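Genome polyprotein (Chicken sicinivirus JSY, PDB 6QWT) is the 3Dpol RNA-dependent RNA polymerase portion of the viral polyprotein, expected to copy the viral RNA genome during replication. Local coordinates at residues A[76-81]-A[250-255]; A[244-249]-A[274-279]. One frame throughout, in Å; residues are numbered along the deposited sequence.

Interaction 1. Residues A[76-81]-A[250-255]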
ATOM      1  N   LEU A  76      17.219 -11.840 -11.792  1.00 20.88           N
ATOM      2  CA  LEU A  76      16.996 -10.798 -12.789  1.00 21.98           C
ATOM      3  C   LEU A  76      16.636  -9.472 -12.131  1.00 20.00           C
ATOM      4  O   LEU A  76      17.186  -8.421 -12.483  1.00 19.81           O
ATOM      5  CB  LEU A  76      15.897 -11.231 -13.760  1.00 18.43           C
ATOM      6  CG  LEU A  76      15.584 -10.239 -14.881  1.00 22.86           C
ATOM      7  CD1 LEU A  76      16.838  -9.938 -15.694  1.00 20.00           C
ATOM      8  CD2 LEU A  76      14.476 -10.781 -15.768  1.00 19.35           C
ATOM      9  N   TYR A  77      15.716  -9.500 -11.164  1.00 23.58           N
ATOM     10  CA  TYR A  77      15.287  -8.266 -10.513  1.00 16.60           C
ATOM     11  C   TYR A  77      16.446  -7.600  -9.776  1.00 19.29           C
ATOM     12  O   TYR A  77      16.711  -6.408  -9.964  1.00 18.34           O
ATOM     13  CB  TYR A  77      14.126  -8.553  -9.562  1.00 18.57           C
ATOM     14  CG  TYR A  77      13.741  -7.367  -8.710  1.00 21.15           C
ATOM     15  CD1 TYR A  77      13.109  -6.265  -9.269  1.00 17.66           C
ATOM     16  CD2 TYR A  77      14.019  -7.345  -7.347  1.00 17.88           C
ATOM     17  CE1 TYR A  77      12.762  -5.175  -8.503  1.00 16.25           C
ATOM     18  CE2 TYR A  77      13.673  -6.254  -6.569  1.00 21.48           C
ATOM     19  CZ  TYR A  77      13.043  -5.172  -7.155  1.00 21.18           C
ATOM     20  OH  TYR A  77      12.694  -4.075  -6.399  1.00 21.02           O
ATOM     21  N   PHE A  78      17.160  -8.358  -8.942  1.00 17.85           N
ATOM     22  CA  PHE A  78      18.273  -7.778  -8.202  1.00 20.50           C
ATOM     23  C   PHE A  78      19.442  -7.406  -9.102  1.00 21.76           C
ATOM     24  O   PHE A  78      20.232  -6.529  -8.735  1.00 20.00           O
ATOM     25  CB  PHE A  78      18.737  -8.737  -7.110  1.00 19.47           C
ATOM     26  CG  PHE A  78      17.883  -8.693  -5.880  1.00 22.94           C
ATOM     27  CD1 PHE A  78      18.094  -7.727  -4.910  1.00 22.71           C
ATOM     28  CD2 PHE A  78      16.855  -9.604  -5.704  1.00 19.75           C
ATOM     29  CE1 PHE A  78      17.302  -7.680  -3.779  1.00 25.47           C
ATOM     30  CE2 PHE A  78      16.061  -9.564  -4.579  1.00 20.78           C
ATOM     31  CZ  PHE A  78      16.286  -8.604  -3.613  1.00 20.95           C
ATOM     32  N   SER A  79      19.570  -8.048 -10.264  1.00 19.08           N
ATOM     33  CA  SER A  79      20.590  -7.636 -11.223  1.00 26.65           C
ATOM     34  C   SER A  79      20.316  -6.225 -11.726  1.00 21.42           C
ATOM     35  O   SER A  79      21.223  -5.385 -11.788  1.00 23.56           O
ATOM     36  CB  SER A  79      20.647  -8.625 -12.389  1.00 23.32           C
ATOM     37  OG  SER A  79      21.540  -8.180 -13.393  1.00 29.79           O
ATOM     38  N   ARG A  80      19.062  -5.944 -12.083  1.00 18.50           N
ATOM     39  CA  ARG A  80      18.704  -4.609 -12.544  1.00 21.27           C
ATOM     40  C   ARG A  80      18.778  -3.592 -11.413  1.00 22.86           C
ATOM     41  O   ARG A  80      19.216  -2.454 -11.626  1.00 24.14           O
ATOM     42  CB  ARG A  80      17.308  -4.620 -13.159  1.00 21.02           C
ATOM     43  CG  ARG A  80      16.745  -3.229 -13.378  1.00 26.89           C
ATOM     44  CD  ARG A  80      15.666  -3.225 -14.434  1.00 31.62           C
ATOM     45  NE  ARG A  80      16.120  -3.818 -15.688  1.00 31.36           N
ATOM     46  CZ  ARG A  80      15.412  -3.808 -16.813  1.00 30.59           C
ATOM     47  NH1 ARG A  80      14.217  -3.229 -16.837  1.00 25.44           N
ATOM     48  NH2 ARG A  80      15.895  -4.375 -17.910  1.00 33.87           N
ATOM     49  N   CYS A  81      18.348  -3.974 -10.207  1.00 20.03           N
ATOM     50  CA  CYS A  81      18.415  -3.061  -9.067  1.00 23.21           C
ATOM     51  C   CYS A  81      19.836  -2.555  -8.850  1.00 24.85           C
ATOM     52  O   CYS A  81      20.057  -1.352  -8.666  1.00 25.81           O
ATOM     53  CB  CYS A  81      17.898  -3.754  -7.805  1.00 19.71           C
ATOM     54  SG  CYS A  81      16.097  -3.915  -7.698  1.00 22.45           S
ATOM     55  N   GLY A 250      14.673 -12.395   1.274  1.00 19.72           N
ATOM     56  CA  GLY A 250      15.435 -12.233   2.501  1.00 21.69           C
ATOM     57  C   GLY A 250      16.878 -12.676   2.357  1.00 20.67           C
ATOM     58  O   GLY A 250      17.786 -12.054   2.915  1.00 19.14           O
ATOM     59  N   GLU A 251      17.112 -13.751   1.600  1.00 21.03           N
ATOM     60  CA  GLU A 251      18.477 -14.233   1.407  1.00 26.89           C
ATOM     61  C   GLU A 251      19.300 -13.280   0.543  1.00 22.44           C
ATOM     62  O   GLU A 251      20.507 -13.136   0.767  1.00 25.96           O
ATOM     63  CB  GLU A 251      18.450 -15.637   0.802  1.00 26.22           C
ATOM     64  CG  GLU A 251      18.077 -16.720   1.811  1.00 30.94           C
ATOM     65  CD  GLU A 251      17.514 -17.969   1.161  1.00 41.83           C
ATOM     66  OE1 GLU A 251      17.687 -18.130  -0.067  1.00 41.27           O
ATOM     67  OE2 GLU A 251      16.898 -18.787   1.881  1.00 44.56           O
ATOM     68  N   GLU A 252      18.672 -12.622  -0.436  1.00 20.68           N
ATOM     69  CA  GLU A 252      19.381 -11.613  -1.217  1.00 24.70           C
ATOM     70  C   GLU A 252      19.698 -10.391  -0.365  1.00 25.45           C
ATOM     71  O   GLU A 252      20.829  -9.892  -0.370  1.00 26.07           O
ATOM     72  CB  GLU A 252      18.555 -11.207  -2.439  1.00 24.44           C
ATOM     73  CG  GLU A 252      18.272 -12.329  -3.423  1.00 29.57           C
ATOM     74  CD  GLU A 252      19.517 -12.826  -4.137  1.00 38.69           C
ATOM     75  OE1 GLU A 252      19.548 -14.019  -4.513  1.00 36.66           O
ATOM     76  OE2 GLU A 252      20.463 -12.030  -4.320  1.00 38.81           O
ATOM     77  N   LEU A 253      18.702  -9.891   0.370  1.00 20.56           N
ATOM     78  CA  LEU A 253      18.918  -8.720   1.211  1.00 23.39           C
ATOM     79  C   LEU A 253      19.912  -9.007   2.328  1.00 25.51           C
ATOM     80  O   LEU A 253      20.601  -8.093   2.794  1.00 26.32           O
ATOM     81  CB  LEU A 253      17.588  -8.244   1.790  1.00 23.21           C
ATOM     82  CG  LEU A 253      16.566  -7.721   0.780  1.00 23.12           C
ATOM     83  CD1 LEU A 253      15.277  -7.337   1.487  1.00 20.99           C
ATOM     84  CD2 LEU A 253      17.136  -6.539   0.014  1.00 21.42           C
ATOM     85  N   ALA A 254      20.001 -10.265   2.768  1.00 23.29           N
ATOM     86  CA  ALA A 254      20.981 -10.627   3.790  1.00 29.01           C
ATOM     87  C   ALA A 254      22.400 -10.346   3.316  1.00 27.41           C
ATOM     88  O   ALA A 254      23.258  -9.941   4.111  1.00 29.10           O
ATOM     89  CB  ALA A 254      20.832 -12.102   4.168  1.00 25.86           C
ATOM     90  N   LYS A 255      22.666 -10.553   2.025  1.00 25.14           N
ATOM     91  CA  LYS A 255      23.992 -10.306   1.475  1.00 29.65           C
ATOM     92  C   LYS A 255      24.250  -8.829   1.211  1.00 30.35           C
ATOM     93  O   LYS A 255      25.414  -8.414   1.165  1.00 28.69           O
ATOM     94  CB  LYS A 255      24.179 -11.111   0.186  1.00 23.88           C
ATOM     95  CG  LYS A 255      24.142 -12.623   0.408  1.00 30.03           C
ATOM     96  CD  LYS A 255      24.397 -13.399  -0.874  1.00 27.25           C
ATOM     97  CE  LYS A 255      23.138 -13.476  -1.716  1.00 37.73           C
ATOM     98  NZ  LYS A 255      23.383 -14.093  -3.050  1.00 42.41           N
TER

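Interaction 2. Residues A[244-249]-A[274-279]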
ATOM      1  N   VAL A 244       7.815 -18.641  -0.249  1.00 21.12           N
ATOM      2  CA  VAL A 244       9.096 -18.858  -0.911  1.00 23.47           C
ATOM      3  C   VAL A 244       9.630 -17.570  -1.527  1.00 22.89           C
ATOM      4  O   VAL A 244      10.848 -17.359  -1.576  1.00 22.40           O
ATOM      5  CB  VAL A 244       8.953 -19.993  -1.951  1.00 24.01           C
ATOM      6  CG1 VAL A 244       7.986 -19.595  -3.061  1.00 23.08           C
ATOM      7  CG2 VAL A 244      10.314 -20.397  -2.506  1.00 21.51           C
ATOM      8  N   VAL A 245       8.745 -16.677  -1.979  1.00 19.95           N
ATOM      9  CA  VAL A 245       9.204 -15.422  -2.573  1.00 20.37           C
ATOM     10  C   VAL A 245       9.849 -14.534  -1.514  1.00 23.98           C
ATOM     11  O   VAL A 245      10.940 -13.984  -1.719  1.00 19.34           O
ATOM     12  CB  VAL A 245       8.043 -14.705  -3.286  1.00 21.11           C
ATOM     13  CG1 VAL A 245       8.527 -13.401  -3.902  1.00 20.67           C
ATOM     14  CG2 VAL A 245       7.437 -15.600  -4.354  1.00 18.97           C
ATOM     15  N   PHE A 246       9.187 -14.381  -0.362  1.00 22.41           N
ATOM     16  CA  PHE A 246       9.760 -13.602   0.733  1.00 22.93           C
ATOM     17  C   PHE A 246      11.075 -14.203   1.211  1.00 22.45           C
ATOM     18  O   PHE A 246      12.036 -13.477   1.488  1.00 20.60           O
ATOM     19  CB  PHE A 246       8.773 -13.520   1.898  1.00 24.44           C
ATOM     20  CG  PHE A 246       7.806 -12.380   1.797  1.00 23.59           C
ATOM     21  CD1 PHE A 246       8.261 -11.073   1.766  1.00 23.40           C
ATOM     22  CD2 PHE A 246       6.443 -12.614   1.740  1.00 28.56           C
ATOM     23  CE1 PHE A 246       7.372 -10.017   1.674  1.00 27.21           C
ATOM     24  CE2 PHE A 246       5.548 -11.562   1.651  1.00 29.95           C
ATOM     25  CZ  PHE A 246       6.014 -10.264   1.616  1.00 26.42           C
ATOM     26  N   LYS A 247      11.127 -15.533   1.328  1.00 20.88           N
ATOM     27  CA  LYS A 247      12.343 -16.197   1.784  1.00 24.63           C
ATOM     28  C   LYS A 247      13.512 -15.916   0.845  1.00 24.46           C
ATOM     29  O   LYS A 247      14.623 -15.615   1.298  1.00 22.67           O
ATOM     30  CB  LYS A 247      12.094 -17.700   1.910  1.00 25.50           C
ATOM     31  CG  LYS A 247      13.180 -18.462   2.647  1.00 32.03           C
ATOM     32  CD  LYS A 247      13.099 -19.956   2.355  1.00 38.60           C
ATOM     33  CE  LYS A 247      14.121 -20.372   1.303  1.00 45.34           C
ATOM     34  NZ  LYS A 247      13.617 -21.445   0.395  1.00 50.48           N
ATOM     35  N   LEU A 248      13.280 -16.001  -0.466  1.00 20.60           N
ATOM     36  CA  LEU A 248      14.351 -15.730  -1.420  1.00 21.30           C
ATOM     37  C   LEU A 248      14.779 -14.268  -1.373  1.00 20.62           C
ATOM     38  O   LEU A 248      15.970 -13.960  -1.495  1.00 19.77           O
ATOM     39  CB  LEU A 248      13.908 -16.123  -2.828  1.00 18.98           C
ATOM     40  CG  LEU A 248      13.727 -17.633  -3.013  1.00 25.25           C
ATOM     41  CD1 LEU A 248      13.081 -17.965  -4.350  1.00 22.46           C
ATOM     42  CD2 LEU A 248      15.060 -18.342  -2.859  1.00 21.53           C
ATOM     43  N   ILE A 249      13.826 -13.353  -1.190  1.00 18.20           N
ATOM     44  CA  ILE A 249      14.171 -11.941  -1.068  1.00 19.15           C
ATOM     45  C   ILE A 249      15.009 -11.706   0.181  1.00 21.56           C
ATOM     46  O   ILE A 249      15.965 -10.923   0.169  1.00 21.01           O
ATOM     47  CB  ILE A 249      12.893 -11.081  -1.065  1.00 20.33           C
ATOM     48  CG1 ILE A 249      12.261 -11.071  -2.458  1.00 19.47           C
ATOM     49  CG2 ILE A 249      13.195  -9.661  -0.600  1.00 22.97           C
ATOM     50  CD1 ILE A 249      10.891 -10.441  -2.492  1.00 19.89           C
ATOM     51  N   SER A 274       9.470 -13.306  10.270  1.00 22.09           N
ATOM     52  CA  SER A 274       8.362 -12.761  11.048  1.00 24.99           C
ATOM     53  C   SER A 274       7.329 -12.056  10.179  1.00 26.03           C
ATOM     54  O   SER A 274       6.278 -11.659  10.692  1.00 27.18           O
ATOM     55  CB  SER A 274       8.886 -11.799  12.123  1.00 24.28           C
ATOM     56  OG  SER A 274       9.082 -10.495  11.602  1.00 22.53           O
ATOM     57  N   ILE A 275       7.604 -11.893   8.889  1.00 26.07           N
ATOM     58  CA  ILE A 275       6.658 -11.305   7.955  1.00 25.24           C
ATOM     59  C   ILE A 275       5.837 -12.370   7.238  1.00 24.33           C
ATOM     60  O   ILE A 275       4.617 -12.239   7.129  1.00 26.04           O
ATOM     61  CB  ILE A 275       7.403 -10.398   6.952  1.00 30.57           C
ATOM     62  CG1 ILE A 275       7.751  -9.064   7.607  1.00 28.18           C
ATOM     63  CG2 ILE A 275       6.568 -10.167   5.702  1.00 25.26           C
ATOM     64  CD1 ILE A 275       8.745  -8.250   6.826  1.00 33.50           C
ATOM     65  N   TYR A 276       6.476 -13.438   6.749  1.00 24.20           N
ATOM     66  CA  TYR A 276       5.731 -14.475   6.042  1.00 29.91           C
ATOM     67  C   TYR A 276       5.264 -15.609   6.947  1.00 25.59           C
ATOM     68  O   TYR A 276       4.439 -16.421   6.517  1.00 28.98           O
ATOM     69  CB  TYR A 276       6.552 -15.039   4.867  1.00 27.53           C
ATOM     70  CG  TYR A 276       7.832 -15.784   5.208  1.00 29.12           C
ATOM     71  CD1 TYR A 276       9.071 -15.201   4.979  1.00 27.68           C
ATOM     72  CD2 TYR A 276       7.804 -17.085   5.708  1.00 24.84           C
ATOM     73  CE1 TYR A 276      10.245 -15.873   5.261  1.00 25.72           C
ATOM     74  CE2 TYR A 276       8.976 -17.766   5.999  1.00 26.69           C
ATOM     75  CZ  TYR A 276      10.195 -17.151   5.771  1.00 31.98           C
ATOM     76  OH  TYR A 276      11.373 -17.806   6.049  1.00 33.61           O
ATOM     77  N   LEU A 277       5.768 -15.689   8.181  1.00 25.33           N
ATOM     78  CA  LEU A 277       5.260 -16.604   9.210  1.00 25.01           C
ATOM     79  C   LEU A 277       4.910 -15.729  10.411  1.00 25.13           C
ATOM     80  O   LEU A 277       5.639 -15.690  11.406  1.00 26.37           O
ATOM     81  CB  LEU A 277       6.285 -17.690   9.560  1.00 27.29           C
ATOM     82  CG  LEU A 277       5.784 -18.850  10.425  1.00 30.55           C
ATOM     83  CD1 LEU A 277       4.607 -19.547   9.758  1.00 23.75           C
ATOM     84  CD2 LEU A 277       6.907 -19.840  10.700  1.00 29.59           C
ATOM     85  N   SER A 278       3.786 -15.027  10.312  1.00 24.08           N
ATOM     86  CA  SER A 278       3.462 -13.920  11.199  1.00 26.65           C
ATOM     87  C   SER A 278       2.383 -14.308  12.202  1.00 25.69           C
ATOM     88  O   SER A 278       1.535 -15.161  11.933  1.00 25.44           O
ATOM     89  CB  SER A 278       2.993 -12.710  10.386  1.00 25.87           C
ATOM     90  OG  SER A 278       1.870 -13.054   9.592  1.00 22.53           O
ATOM     91  N   LYS A 279       2.418 -13.654  13.362  1.00 24.33           N
ATOM     92  CA  LYS A 279       1.424 -13.843  14.408  1.00 24.64           C
ATOM     93  C   LYS A 279       0.407 -12.709  14.365  1.00 24.02           C
ATOM     94  O   LYS A 279       0.771 -11.541  14.200  1.00 25.60           O
ATOM     95  CB  LYS A 279       2.083 -13.898  15.789  1.00 21.94           C
ATOM     96  CG  LYS A 279       3.042 -15.061  15.959  1.00 29.17           C
ATOM     97  CD  LYS A 279       4.072 -14.787  17.037  1.00 29.32           C
ATOM     98  CE  LYS A 279       3.444 -14.830  18.409  1.00 38.32           C
ATOM     99  NZ  LYS A 279       4.439 -14.606  19.493  1.00 42.78           N
TER

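Interaction 1. Residues A[76-81]-A[250-255]
The carboxylate of E252 is the polar point of this contact, gripped by two lysines: OE1 forms a salt bridge with K75, one residue ahead of 76-81 on the same helix, and E252 OE2 lies 3.8 Å from K255 NZ, a long salt bridge within helix 243-256. With two positive groups nearby, E252 is probably held in its ionised form. The stem of the same side chain makes the main apolar contact. E252 CB sits over one face of the F78 ring, 3.8 Å from the centroid and 17° off the normal, which defines a CH-pi contact. A chi1 of -62° turns CG away from the carbonyl carbon and lays it along the ring, 3.7 Å from F78 CE2; the bend at chi2 then redirects the carboxylate, whose plane is 34° from that of the ring. This arrangement packs helix 70-81 against helix 243-256, which lies downstream of the motif A strand 230-235 of the polymerase palm, beyond the short helix 237-240; the two backbones come nearest at F78 and E252, whose CA atoms are 8.0 Å apart. L253 meets F78 differently, with its branch CD2 near the ring plane, at the edge, 4.0 Å from CE1. On the ring face opposite E252 lies Y77 CD2, 4.0 Å above the plane of F78. Beyond the two segments, F78 also touches M306 of helix 298-316, and E252 touches V74.

Interaction 2. Residues A[244-249]-A[274-279]
One CH-pi contact and a set of apolar contacts join F246 to I275 and Y276, and van der Waals contacts add K247; no hydrogen bond crosses between the segments. The CH-pi contact is made by the I275 branch CG2, which lies over one face of the F246 ring, 4.2 Å from the centroid and 14° off the normal, displaced toward the CE1-CZ rim. The apolar contact with Y276 is closer: CD1 of its ring comes to 3.5 Å from F246 CB. These two side chains run antiparallel past one another, and Y276 CB reaches 4.0 Å from F246 CD2. Flanked by both its backbone N and its carbonyl carbon (chi1 65°), Y276 CG carries the ring alongside the backbone of helix 243-256, CE1 lying 4.0 Å from K247 N in van der Waals contact. Farther out, Y276 OH is 3.9 Å from K247 CG. F246 and I275 both also touch N293, and helix 298-316 adds V307 against F246 and L303 against I275. Helix 267-276, which runs into strand 277-282, thus packs on helix 243-256 in the stretch between motif A and the probable motif B loop around N293, consistent with the palm of picornaviral polymerases.

From the N terminus, the chain first passes through helix 70-81 and then, after the strands and helices that include the mixed-sheet strands 152-157 and 174-177 and the palm strand 230-235, enters helix 243-256. Interaction 1 closes this long loop, with 168 residues between its segments. Interaction 2 closes a shorter one, of 24 residues, when helix 267-276 returns to the earlier part of helix 243-256. In sequence the segments alternate as 76-81, 244-249, 250-255 and 274-279, so the contacts cross. They lie about 15 Å apart, centre to centre. Helix 243-256 thus joins helix 70-81 to the junction entering strand 277-282.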